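Local coordinates for protein enoyl-CoA hydratase (Mycobacterium avium, PDB 3OC7) that probably catalyses the reversible addition of water to 2-enoyl-CoA thioesters in fatty acid metabolism, as a member of the crotonase family, at residues Ser85-Ala90 against Leu237-Ala242; Arg93-Ala98 against Asp233-Ala238; Leu100-Val105 against Glu228-Asp233; Val127-Ile132 against Ser156-Pro161; Ala168-Tyr171 against Gly175-Phe178. All coordinates share one frame; numbering follows the deposited sequence.

Contact 1 (Ser85-Ala90 against Leu237-Ala242); sequences SAYDMA and LAEESA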
# COMPACT_ATOMS: atom_id res chain seq x y z
N SER A 85 -10.29 38.58 0.31
CA SER A 85 -10.37 38.97 -1.09
C SER A 85 -9.90 37.82 -1.98
O SER A 85 -10.70 36.94 -2.33
CB SER A 85 -9.55 40.23 -1.35
N ALA A 86 -8.62 37.82 -2.34
CA ALA A 86 -8.02 36.70 -3.05
C ALA A 86 -8.03 35.46 -2.16
O ALA A 86 -8.23 34.35 -2.65
CB ALA A 86 -6.59 37.04 -3.50
N TYR A 87 -7.84 35.66 -0.85
CA TYR A 87 -7.92 34.56 0.13
C TYR A 87 -9.30 33.91 0.16
O TYR A 87 -9.40 32.67 0.15
CB TYR A 87 -7.49 35.01 1.54
CG TYR A 87 -7.53 33.88 2.56
CD1 TYR A 87 -6.39 33.12 2.83
CD2 TYR A 87 -8.71 33.56 3.24
CE1 TYR A 87 -6.42 32.08 3.75
CE2 TYR A 87 -8.75 32.52 4.16
CZ TYR A 87 -7.61 31.78 4.41
OH TYR A 87 -7.64 30.74 5.32
N ASP A 88 -10.36 34.72 0.19
CA ASP A 88 -11.73 34.20 0.25
C ASP A 88 -12.09 33.38 -0.99
O ASP A 88 -12.71 32.31 -0.87
CB ASP A 88 -12.75 35.34 0.45
CG ASP A 88 -12.66 35.98 1.83
OD1 ASP A 88 -12.42 35.27 2.83
OD2 ASP A 88 -12.84 37.22 1.92
N MET A 89 -11.70 33.86 -2.17
CA MET A 89 -11.95 33.14 -3.43
C MET A 89 -11.16 31.81 -3.50
O MET A 89 -11.70 30.79 -3.95
CB MET A 89 -11.65 34.02 -4.65
CG MET A 89 -12.75 35.03 -5.01
SD MET A 89 -12.31 36.24 -6.30
CE MET A 89 -12.39 35.24 -7.79
N ALA A 90 -9.91 31.83 -3.03
CA ALA A 90 -9.06 30.63 -3.01
C ALA A 90 -9.54 29.53 -2.04
O ALA A 90 -9.55 28.35 -2.41
CB ALA A 90 -7.60 30.99 -2.72
N LEU A 237 -6.85 21.27 4.96
CA LEU A 237 -6.21 21.32 3.63
C LEU A 237 -6.70 22.49 2.75
O LEU A 237 -5.90 23.06 2.00
CB LEU A 237 -6.30 19.97 2.89
CG LEU A 237 -5.53 18.78 3.50
CD1 LEU A 237 -6.00 17.47 2.79
CD2 LEU A 237 -4.00 18.93 3.43
N ALA A 238 -7.99 22.84 2.85
CA ALA A 238 -8.53 24.01 2.13
C ALA A 238 -7.90 25.33 2.62
O ALA A 238 -7.54 26.19 1.80
CB ALA A 238 -10.10 24.06 2.23
N GLU A 239 -7.74 25.48 3.93
CA GLU A 239 -7.06 26.67 4.52
C GLU A 239 -5.58 26.76 4.10
O GLU A 239 -5.08 27.84 3.76
CB GLU A 239 -7.25 26.70 6.05
CG GLU A 239 -8.72 26.89 6.46
CD GLU A 239 -8.99 26.86 7.97
OE1 GLU A 239 -8.05 27.04 8.77
OE2 GLU A 239 -10.16 26.65 8.34
N GLU A 240 -4.88 25.62 4.10
CA GLU A 240 -3.49 25.57 3.62
C GLU A 240 -3.35 26.00 2.14
O GLU A 240 -2.46 26.79 1.80
CB GLU A 240 -2.89 24.16 3.83
CG GLU A 240 -1.46 24.00 3.28
CD GLU A 240 -0.84 22.62 3.52
OE1 GLU A 240 -1.45 21.76 4.19
OE2 GLU A 240 0.30 22.41 3.03
N SER A 241 -4.23 25.48 1.28
CA SER A 241 -4.26 25.82 -0.15
C SER A 241 -4.35 27.34 -0.36
O SER A 241 -3.62 27.93 -1.17
CB SER A 241 -5.46 25.11 -0.82
OG SER A 241 -5.55 25.36 -2.22
N ALA A 242 -5.26 27.97 0.38
CA ALA A 242 -5.47 29.42 0.26
C ALA A 242 -4.30 30.27 0.77
O ALA A 242 -3.95 31.28 0.13
CB ALA A 242 -6.78 29.82 0.96
O HOH W 1 -7.03 27.45 -3.47
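Y87 reaches across from helix 86-106 to lay its ring against the methyl of A242. Its CB does not head for the other helix; the side chain gets there because CG stands anti to the backbone N (chi1 -178°), which swings the ring across the gap. Beyond CG, CD1 is 3.8 Å from A242 CB, and CE1 comes closest to that methyl at 3.6 Å. The methyl sits over one face of the ring, 4.0 Å from A242 CB to the Y87 centroid and 27° off the normal, a CH-pi contact. At the tip, OH ends 4.1 Å from E239 CB, the two side chains crossing at an angle. The ring thus spends its carbon surface on alanine, while its hydroxyl ends at the partly exposed margin. A90 also meets A242, their CB atoms 3.9 Å apart; with methyl side chains on both, their CA atoms can stand 5.0 Å apart. A water joins A90 O to S241 OG, though the serine has two conformers and this link may be partial. With one tyrosine ring over an alanine methyl, this is an alanine-lined, roughly antiparallel helix pair (139°) between helices 86-106 and 212-245 of the crotonase fold.

Contact 2 (Arg93-Ala98 against Asp233-Ala238); sequences RAREMA and DAERLA. With EDO (1,2-ethanediol), chain B.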
# COMPACT_ATOMS: atom_id res chain seq x y z
N ARG A 93 -12.68 27.94 -3.58
CA ARG A 93 -12.29 27.07 -4.72
C ARG A 93 -11.82 25.68 -4.22
O ARG A 93 -12.17 24.63 -4.82
CB ARG A 93 -11.19 27.71 -5.59
CG ARG A 93 -11.63 28.84 -6.54
CD ARG A 93 -10.59 29.06 -7.65
NE ARG A 93 -9.26 29.42 -7.15
CZ ARG A 93 -8.89 30.66 -6.82
NH1 ARG A 93 -9.74 31.66 -6.92
NH2 ARG A 93 -7.66 30.89 -6.37
N ALA A 94 -11.02 25.67 -3.16
CA ALA A 94 -10.55 24.41 -2.55
C ALA A 94 -11.68 23.56 -1.94
O ALA A 94 -11.74 22.34 -2.21
CB ALA A 94 -9.46 24.68 -1.52
N ARG A 95 -12.58 24.20 -1.18
CA ARG A 95 -13.76 23.50 -0.62
C ARG A 95 -14.67 22.92 -1.73
O ARG A 95 -15.18 21.80 -1.59
CB ARG A 95 -14.58 24.41 0.34
CG ARG A 95 -13.86 24.82 1.64
CD ARG A 95 -14.83 25.53 2.61
NE ARG A 95 -14.14 26.15 3.75
CZ ARG A 95 -14.14 27.46 4.04
NH1 ARG A 95 -14.80 28.32 3.26
NH2 ARG A 95 -13.49 27.91 5.11
N GLU A 96 -14.86 23.66 -2.81
CA GLU A 96 -15.63 23.20 -3.96
C GLU A 96 -15.01 21.97 -4.68
O GLU A 96 -15.75 21.06 -5.11
CB GLU A 96 -15.93 24.38 -4.91
CG GLU A 96 -17.01 25.32 -4.31
CD GLU A 96 -17.10 26.69 -4.97
OE1 GLU A 96 -16.36 26.96 -5.93
OE2 GLU A 96 -17.95 27.51 -4.51
N MET A 97 -13.68 21.93 -4.77
CA MET A 97 -12.98 20.75 -5.27
C MET A 97 -13.19 19.52 -4.37
O MET A 97 -13.50 18.43 -4.88
CB MET A 97 -11.48 21.04 -5.49
CG MET A 97 -10.72 19.90 -6.21
SD MET A 97 -11.45 19.55 -7.84
CE MET A 97 -10.74 17.96 -8.24
N ALA A 98 -13.04 19.68 -3.05
CA ALA A 98 -13.32 18.60 -2.10
C ALA A 98 -14.75 18.06 -2.19
O ALA A 98 -14.97 16.83 -2.18
CB ALA A 98 -12.99 19.04 -0.66
N ASP A 233 -9.53 15.86 7.54
CA ASP A 233 -8.50 16.70 6.87
C ASP A 233 -8.97 17.75 5.83
O ASP A 233 -8.20 18.67 5.49
CB ASP A 233 -7.43 15.80 6.17
CG ASP A 233 -6.59 14.98 7.14
OD1 ASP A 233 -6.57 15.24 8.36
OD2 ASP A 233 -5.89 14.06 6.64
N ALA A 234 -10.20 17.64 5.31
CA ALA A 234 -10.62 18.54 4.21
C ALA A 234 -10.56 20.04 4.52
O ALA A 234 -10.09 20.83 3.68
CB ALA A 234 -12.03 18.14 3.70
N GLU A 235 -11.05 20.44 5.70
CA GLU A 235 -11.04 21.87 6.06
C GLU A 235 -9.62 22.42 6.27
O GLU A 235 -9.31 23.49 5.74
CB GLU A 235 -11.97 22.16 7.25
CG GLU A 235 -11.97 23.65 7.70
CD GLU A 235 -12.51 24.63 6.66
OE1 GLU A 235 -13.24 24.23 5.73
OE2 GLU A 235 -12.19 25.84 6.80
N ARG A 236 -8.79 21.69 7.02
CA ARG A 236 -7.38 22.06 7.22
C ARG A 236 -6.63 22.21 5.89
O ARG A 236 -5.87 23.18 5.70
CB ARG A 236 -6.67 21.06 8.15
CG ARG A 236 -5.25 21.46 8.55
CD ARG A 236 -4.59 20.40 9.42
NE ARG A 236 -4.72 19.07 8.83
CZ ARG A 236 -3.87 18.56 7.94
NH1 ARG A 236 -2.83 19.26 7.53
NH2 ARG A 236 -4.07 17.34 7.47
N LEU A 237 -6.85 21.27 4.96
CA LEU A 237 -6.21 21.32 3.63
C LEU A 237 -6.70 22.49 2.75
O LEU A 237 -5.90 23.06 2.00
CB LEU A 237 -6.30 19.97 2.89
CG LEU A 237 -5.53 18.78 3.50
CD1 LEU A 237 -6.00 17.47 2.79
CD2 LEU A 237 -4.00 18.93 3.43
N ALA A 238 -7.99 22.84 2.85
CA ALA A 238 -8.53 24.01 2.13
C ALA A 238 -7.90 25.33 2.62
O ALA A 238 -7.54 26.19 1.80
CB ALA A 238 -10.10 24.06 2.23
C1 EDO B . -3.69 14.55 4.20
O1 EDO B . -4.77 13.60 4.17
C2 EDO B . -2.45 13.92 4.82
O2 EDO B . -1.42 14.91 4.82
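E235 and A238 carry this contact, meeting R95 and A94 of helix 86-106. Along 233-238, D233 comes first and turns elsewhere: its OD2 accepts a 2.8 Å hydrogen bond from O1 of an ethanediol, probably a crystallisation additive, which is also held by L221 O of the second subunit. A234 directs its methyl toward the partner helix beside A98, and a small residue suits the spot because L157 packs there too.

E235 supplies the charge. CG lies anti to the backbone N (chi1 178°) and the chain then bends at chi2, bringing the carboxylate to the side of R95. The arginine, extended from CG to NE, grips it side-on: NE bonds OE1 at 2.9 Å and NH2 bonds OE2 at 3.0 Å, the latter almost straight at 173°. Both oxygens use their syn lone pairs, and the two flat groups are nearly coplanar, 16° apart, the geometry of a classic bidentate salt bridge. R95 NH1 turns to E92, so the guanidinium serves two acids; it probably also eases the closeness of E235 and E239.

L237 points off to L157 and to L221 of the second subunit. A238 closes the walk, its CB 3.9 Å from both A94 CB and R95 CG, so the base of the arginine chain packs on the A238 methyl. Alanines between the helices and a salt bridge beside them make a close, roughly antiparallel helix pair, here between helices 86-106 and 212-245 of the crotonase fold.

Contact 3 (Leu100-Val105 against Glu228-Asp233); sequences LMRAIV and ERFDRD. With EDO (1,2-ethanediol), chain B.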
# COMPACT_ATOMS: atom_id res chain seq x y z
N LEU A 100 -16.82 18.09 -4.81
CA LEU A 100 -16.97 17.35 -6.07
C LEU A 100 -16.37 15.95 -5.97
O LEU A 100 -17.01 14.96 -6.37
CB LEU A 100 -16.42 18.14 -7.27
CG LEU A 100 -16.44 17.43 -8.64
CD1 LEU A 100 -17.88 17.08 -9.06
CD2 LEU A 100 -15.74 18.32 -9.67
N MET A 101 -15.15 15.86 -5.45
CA MET A 101 -14.53 14.54 -5.21
C MET A 101 -15.38 13.67 -4.28
O MET A 101 -15.59 12.47 -4.56
CB MET A 101 -13.10 14.70 -4.65
CG MET A 101 -12.08 15.35 -5.63
SD MET A 101 -10.36 15.27 -5.00
CE MET A 101 -10.55 16.16 -3.43
N ARG A 102 -15.89 14.26 -3.21
CA ARG A 102 -16.73 13.54 -2.24
C ARG A 102 -18.06 13.00 -2.85
O ARG A 102 -18.50 11.89 -2.50
CB ARG A 102 -17.00 14.39 -0.97
CG ARG A 102 -17.61 13.58 0.19
CD ARG A 102 -17.61 14.29 1.56
NE ARG A 102 -18.01 13.33 2.61
CZ ARG A 102 -17.60 13.34 3.87
NH1 ARG A 102 -16.76 14.28 4.33
NH2 ARG A 102 -18.04 12.39 4.70
N ALA A 103 -18.67 13.76 -3.77
CA ALA A 103 -19.89 13.32 -4.49
C ALA A 103 -19.63 12.04 -5.31
O ALA A 103 -20.45 11.11 -5.32
CB ALA A 103 -20.47 14.43 -5.38
N ILE A 104 -18.47 11.99 -5.98
CA ILE A 104 -18.08 10.80 -6.76
C ILE A 104 -17.88 9.60 -5.80
O ILE A 104 -18.41 8.49 -6.03
CB ILE A 104 -16.79 11.06 -7.62
CG1 ILE A 104 -17.06 12.11 -8.73
CG2 ILE A 104 -16.22 9.75 -8.22
CD1 ILE A 104 -15.80 12.63 -9.39
N VAL A 105 -17.13 9.81 -4.71
CA VAL A 105 -16.83 8.74 -3.73
C VAL A 105 -18.10 8.20 -3.01
O VAL A 105 -18.18 6.97 -2.76
CB VAL A 105 -15.72 9.19 -2.73
CG1 VAL A 105 -15.43 8.11 -1.69
CG2 VAL A 105 -14.42 9.51 -3.45
N GLU A 228 -13.36 8.76 5.79
CA GLU A 228 -12.81 9.11 7.11
C GLU A 228 -11.72 10.18 7.01
O GLU A 228 -11.64 11.08 7.88
CB GLU A 228 -12.25 7.89 7.84
CG GLU A 228 -13.29 6.88 8.30
CD GLU A 228 -12.65 5.61 8.85
OE1 GLU A 228 -11.74 5.71 9.71
OE2 GLU A 228 -13.05 4.50 8.42
N ARG A 229 -10.89 10.08 5.97
CA ARG A 229 -9.81 11.06 5.71
C ARG A 229 -10.38 12.45 5.36
O ARG A 229 -9.88 13.48 5.86
CB ARG A 229 -8.84 10.53 4.62
CG ARG A 229 -7.63 11.43 4.33
CD ARG A 229 -6.79 10.95 3.14
NE ARG A 229 -6.08 9.69 3.41
CZ ARG A 229 -4.81 9.58 3.77
NH1 ARG A 229 -4.05 10.66 3.90
NH2 ARG A 229 -4.28 8.38 3.97
N PHE A 230 -11.43 12.49 4.52
CA PHE A 230 -12.17 13.74 4.24
C PHE A 230 -12.70 14.37 5.55
O PHE A 230 -12.52 15.58 5.78
CB PHE A 230 -13.36 13.50 3.28
CG PHE A 230 -13.02 13.48 1.78
CD1 PHE A 230 -12.36 12.40 1.20
CD2 PHE A 230 -13.45 14.53 0.94
CE1 PHE A 230 -12.10 12.37 -0.19
CE2 PHE A 230 -13.20 14.53 -0.45
CZ PHE A 230 -12.52 13.43 -1.03
N ASP A 231 -13.34 13.57 6.41
CA ASP A 231 -13.86 14.06 7.70
C ASP A 231 -12.76 14.73 8.56
O ASP A 231 -12.98 15.82 9.11
CB ASP A 231 -14.52 12.92 8.49
CG ASP A 231 -15.88 12.50 7.95
OD1 ASP A 231 -16.52 13.26 7.18
OD2 ASP A 231 -16.32 11.40 8.35
N ARG A 232 -11.59 14.09 8.65
CA ARG A 232 -10.46 14.61 9.45
C ARG A 232 -9.73 15.83 8.87
O ARG A 232 -9.35 16.74 9.64
CB ARG A 232 -9.42 13.50 9.71
CG ARG A 232 -9.91 12.28 10.47
CD ARG A 232 -8.73 11.38 10.90
NE ARG A 232 -7.89 10.94 9.78
CZ ARG A 232 -8.08 9.81 9.09
NH1 ARG A 232 -9.07 8.99 9.39
NH2 ARG A 232 -7.26 9.50 8.08
N ASP A 233 -9.53 15.86 7.54
CA ASP A 233 -8.50 16.70 6.87
C ASP A 233 -8.97 17.75 5.83
O ASP A 233 -8.20 18.67 5.49
CB ASP A 233 -7.43 15.80 6.17
CG ASP A 233 -6.59 14.98 7.14
OD1 ASP A 233 -6.57 15.24 8.36
OD2 ASP A 233 -5.89 14.06 6.64
C1 EDO B . -3.69 14.55 4.20
O1 EDO B . -4.77 13.60 4.17
C2 EDO B . -2.45 13.92 4.82
O2 EDO B . -1.42 14.91 4.82
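F230 sets its ring edge against M101 where two antiparallel helices (155°) of the crotonase fold run side by side. The axes of these short segments approach to 11.7 Å, a spacing that a large aromatic can fill. M101 CB lies near the ring plane, 3.9 Å from F230 CZ, and the two side chains cross at about a right angle. On the next position R102 slides past the phenylalanine in the opposite direction, its CB 3.8 Å from F230 CE2 and its NH1 3.6 Å from F230 CB.

The length of arginine suits the reach to D231. With CG anti to the backbone N (chi1 -167°) and the chain extended as far as NE, it carries its guanidinium past F230 and takes D231 end-on. NH1 and NH2 both donate to the single oxygen OD1, each at 3.0 Å. OD1 lies in the guanidinium plane, but the nitrogens approach it from one face of the carboxylate, NH2 on the syn side and NH1 on the anti side.

Outside this first shell, E106 engages R102 NE in a second salt bridge and so helps fix the guanidinium. L157 and T158 of helix 156-159 pack on both M101 and F230, backing the apolar half of the contact. Away from the partner helix, R229 turns to an ethanediol, probably from the crystallisation liquor, and its NH1 donates to the ethanediol O1 at 3.0 Å.

Contact 4 (Val127-Ile132 against Ser156-Pro161); sequences VGACDI and SLTLLP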
# COMPACT_ATOMS: atom_id res chain seq x y z
N VAL A 127 -9.29 12.01 -11.24
CA VAL A 127 -8.75 10.67 -11.51
C VAL A 127 -8.70 9.83 -10.21
O VAL A 127 -9.11 8.65 -10.19
CB VAL A 127 -7.34 10.74 -12.22
CG1 VAL A 127 -6.73 9.34 -12.40
CG2 VAL A 127 -7.41 11.50 -13.58
N GLY A 128 -8.17 10.42 -9.13
CA GLY A 128 -8.12 9.74 -7.82
C GLY A 128 -9.47 9.34 -7.22
O GLY A 128 -9.60 8.24 -6.65
N ALA A 129 -10.50 10.18 -7.42
CA ALA A 129 -11.85 9.92 -6.86
C ALA A 129 -12.60 8.76 -7.54
O ALA A 129 -13.42 8.09 -6.90
CB ALA A 129 -12.72 11.21 -6.89
N CYS A 130 -12.35 8.55 -8.85
CA CYS A 130 -13.02 7.44 -9.58
C CYS A 130 -12.65 6.05 -8.99
O CYS A 130 -11.52 5.84 -8.51
CB CYS A 130 -12.72 7.53 -11.09
SG CYS A 130 -13.49 8.98 -11.94
N ASP A 131 -13.58 5.10 -9.05
CA ASP A 131 -13.32 3.73 -8.55
C ASP A 131 -12.32 2.94 -9.44
O ASP A 131 -11.47 2.18 -8.92
CB ASP A 131 -14.65 2.97 -8.39
CG ASP A 131 -15.62 3.73 -7.53
OD1 ASP A 131 -15.42 3.74 -6.30
OD2 ASP A 131 -16.57 4.33 -8.09
N ILE A 132 -12.44 3.13 -10.75
CA ILE A 132 -11.59 2.49 -11.79
C ILE A 132 -11.15 3.59 -12.77
O ILE A 132 -11.93 4.52 -13.02
CB ILE A 132 -12.37 1.35 -12.54
CG1 ILE A 132 -12.85 0.27 -11.55
CG2 ILE A 132 -11.52 0.73 -13.68
CD1 ILE A 132 -13.85 -0.79 -12.13
N SER A 156 -4.53 15.52 -2.36
CA SER A 156 -4.02 14.48 -1.44
C SER A 156 -5.12 13.60 -0.81
O SER A 156 -4.87 12.43 -0.46
CB SER A 156 -3.12 15.09 -0.33
OG SER A 156 -1.88 15.59 -0.84
N LEU A 157 -6.34 14.15 -0.70
CA LEU A 157 -7.51 13.42 -0.16
C LEU A 157 -7.82 12.09 -0.90
O LEU A 157 -8.24 11.12 -0.27
CB LEU A 157 -8.76 14.32 -0.14
CG LEU A 157 -8.78 15.49 0.85
CD1 LEU A 157 -9.94 16.45 0.54
CD2 LEU A 157 -8.81 14.99 2.30
N THR A 158 -7.61 12.09 -2.23
CA THR A 158 -7.78 10.87 -3.06
C THR A 158 -6.47 10.24 -3.59
O THR A 158 -6.46 9.04 -3.89
CB THR A 158 -8.80 11.06 -4.24
OG1 THR A 158 -8.33 12.07 -5.15
CG2 THR A 158 -10.23 11.38 -3.71
N LEU A 159 -5.38 11.02 -3.69
CA LEU A 159 -4.07 10.46 -4.12
C LEU A 159 -3.34 9.64 -3.05
O LEU A 159 -2.80 8.54 -3.34
CB LEU A 159 -3.12 11.56 -4.65
CG LEU A 159 -3.51 12.31 -5.93
CD1 LEU A 159 -2.36 13.20 -6.35
CD2 LEU A 159 -3.92 11.36 -7.05
N LEU A 160 -3.30 10.13 -1.81
CA LEU A 160 -2.52 9.42 -0.77
C LEU A 160 -3.06 8.03 -0.36
O LEU A 160 -2.25 7.14 -0.05
CB LEU A 160 -2.19 10.32 0.44
CG LEU A 160 -1.33 11.57 0.13
CD1 LEU A 160 -1.06 12.33 1.43
CD2 LEU A 160 -0.01 11.25 -0.60
N PRO A 161 -4.40 7.81 -0.38
CA PRO A 161 -4.90 6.42 -0.15
C PRO A 161 -4.60 5.41 -1.28
O PRO A 161 -4.67 4.21 -1.04
CB PRO A 161 -6.43 6.60 0.03
CG PRO A 161 -6.61 8.06 0.26
CD PRO A 161 -5.49 8.80 -0.39
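T158 and G128 bring two short helices together in the interior of the crotonase fold. Helix 123-129 leads into strand 132-135, and in crotonases the start of the equivalent helix lies by the oxyanion hole. The CB of T158 is directed at this helix while G128 offers only backbone, and the CA atoms come within 4.9 Å. Glycine suits the place because it has no side chain to run into T158 OG1; T158 CB can lie directly against the main chain, 3.5 Å from G128 C.

The two branches of T158 are divided between neighbours. OG1 takes the crowded position between the backbone N and the carbonyl carbon (chi1 62°) and sits 3.5 Å from G128 CA, turned toward G125 O, with which it makes a weak hydrogen bond. CG2, beside the backbone N, lies instead along A129, 3.8 Å from A129 CA and 4.0 Å from A129 CB. Threonine thus gives a polar and an apolar branch to a spot with a backbone carbonyl on one hand and an alanine on the other, and the small A129 methyl, which also touches I104, accepts the latter.

M101 packs on T158 from helix 86-106. At the end of helix 123-129 the main chain is well used: G128 O accepts from K162 NZ, while V127 O and C130 O accept from R166 of the third subunit. In contrast, the carbonyl oxygen T158 O is buried here with no hydrogen-bonding partner in the model.

Contact 5 (Ala168-Tyr171 against Gly175-Phe178); sequences AARY and GEKF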
# COMPACT_ATOMS: atom_id res chain seq x y z
N ALA A 168 4.42 8.59 -4.30
CA ALA A 168 3.88 9.89 -3.89
C ALA A 168 5.03 10.84 -3.51
O ALA A 168 5.09 11.99 -4.00
CB ALA A 168 2.85 9.72 -2.70
N ALA A 169 5.96 10.36 -2.68
CA ALA A 169 7.11 11.19 -2.25
C ALA A 169 8.01 11.62 -3.43
O ALA A 169 8.42 12.79 -3.52
CB ALA A 169 7.93 10.46 -1.16
N ARG A 170 8.31 10.69 -4.34
CA ARG A 170 9.13 11.03 -5.52
C ARG A 170 8.46 12.12 -6.38
O ARG A 170 9.04 13.21 -6.57
CB ARG A 170 9.42 9.78 -6.39
CG ARG A 170 10.20 10.09 -7.69
CD ARG A 170 10.31 8.88 -8.63
NE ARG A 170 11.10 9.19 -9.83
CZ ARG A 170 11.60 8.25 -10.64
NH1 ARG A 170 11.40 6.96 -10.38
NH2 ARG A 170 12.30 8.60 -11.71
N TYR A 171 7.25 11.86 -6.87
CA TYR A 171 6.62 12.72 -7.88
C TYR A 171 6.12 14.09 -7.33
O TYR A 171 6.17 15.09 -8.06
CB TYR A 171 5.56 11.93 -8.72
CG TYR A 171 6.21 10.88 -9.64
CD1 TYR A 171 7.04 11.28 -10.69
CD2 TYR A 171 6.03 9.51 -9.43
CE1 TYR A 171 7.68 10.32 -11.52
CE2 TYR A 171 6.66 8.53 -10.27
CZ TYR A 171 7.48 8.97 -11.31
OH TYR A 171 8.10 8.04 -12.13
N GLY A 175 8.65 16.80 -9.55
CA GLY A 175 7.87 17.39 -10.66
C GLY A 175 8.02 16.71 -12.03
O GLY A 175 7.63 17.29 -13.05
N GLU A 176 8.58 15.50 -12.08
CA GLU A 176 8.82 14.77 -13.35
C GLU A 176 7.51 14.43 -14.10
O GLU A 176 6.49 14.06 -13.48
CB GLU A 176 9.57 13.46 -13.10
CG GLU A 176 11.04 13.56 -12.65
CD GLU A 176 11.56 12.27 -12.01
OE1 GLU A 176 11.15 11.94 -10.88
OE2 GLU A 176 12.40 11.58 -12.65
N LYS A 177 7.56 14.52 -15.44
CA LYS A 177 6.47 14.05 -16.30
C LYS A 177 6.57 12.53 -16.53
O LYS A 177 7.67 11.99 -16.72
CB LYS A 177 6.53 14.77 -17.66
CG LYS A 177 5.30 14.57 -18.54
CD LYS A 177 5.47 15.18 -19.94
CE LYS A 177 5.53 16.68 -19.91
NZ LYS A 177 5.85 17.21 -21.27
N PHE A 178 5.42 11.85 -16.54
CA PHE A 178 5.36 10.39 -16.78
C PHE A 178 4.15 9.93 -17.62
O PHE A 178 3.22 10.71 -17.84
CB PHE A 178 5.50 9.60 -15.45
CG PHE A 178 4.44 9.92 -14.39
CD1 PHE A 178 4.60 11.02 -13.52
CD2 PHE A 178 3.30 9.12 -14.25
CE1 PHE A 178 3.66 11.30 -12.54
CE2 PHE A 178 2.34 9.41 -13.26
CZ PHE A 178 2.52 10.49 -12.41
O HOH W 2 5.30 14.77 -10.97
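The Y171 ring is sandwiched between F178 and R170, with E176 at its rim. F178 CD1 stands 3.7 Å above one face, offset toward the ring's margin; R170 CD lies 3.9 Å above the opposite face. E176 CB occupies the edge, in the ring plane. The two aromatic rings meet obliquely, their planes 38° apart. F178 owes its place to a first torsion that puts CG between its backbone N and carbonyl carbon (chi1 58°).

R170 has a flat group of its own. Y171 OH sits over the centre of one guanidinium face, and E176 comes to the edge, where it is gripped side-on: NE bonds OE1 at 2.9 Å and NH2 bonds OE2 at 3.1 Å. Each oxygen is met on its syn side, somewhat out of the carboxylate plane. Both acid and phenol have further partners, T174 OG1 bonding E176 OE1 and R182 NH1 bonding Y171 OH, so the polar ends stay fixed around the ring.

At G175 the chain leaves helix 165-174 with positive phi (67°), a conformation a glycine adopts readily. Its N makes only a weak bond to Y171 O, and a water donates to both Y171 O and E176 O. The loop folds back on its own helix, while F178 packs on A183 and I186 of helix 180-186 and pairs through its backbone with F141 of strand 140-142.

In the fold
Contacts 1, 2 and 3 lie along one seam between helices 86-106 and 212-245 and are only partly buried; contacts 1 and 2 share L237 and A238, and contacts 2 and 3 share D233. Alanines bring the helices close in the first two, whereas a phenylalanine fills a wider gap in contact 3. Contact 4 is buried and the most central, its centre about 8 Å from the chain's centre; L157 and T158 connect it to the seam. Contact 5, also buried but about 17 Å out, joins a helix to its following loop and touches contact 4 through L160 and A168. Arginine-acid salt bridges cross contacts 2, 3 and 5, whereas contacts 1 and 4 have none between their segments.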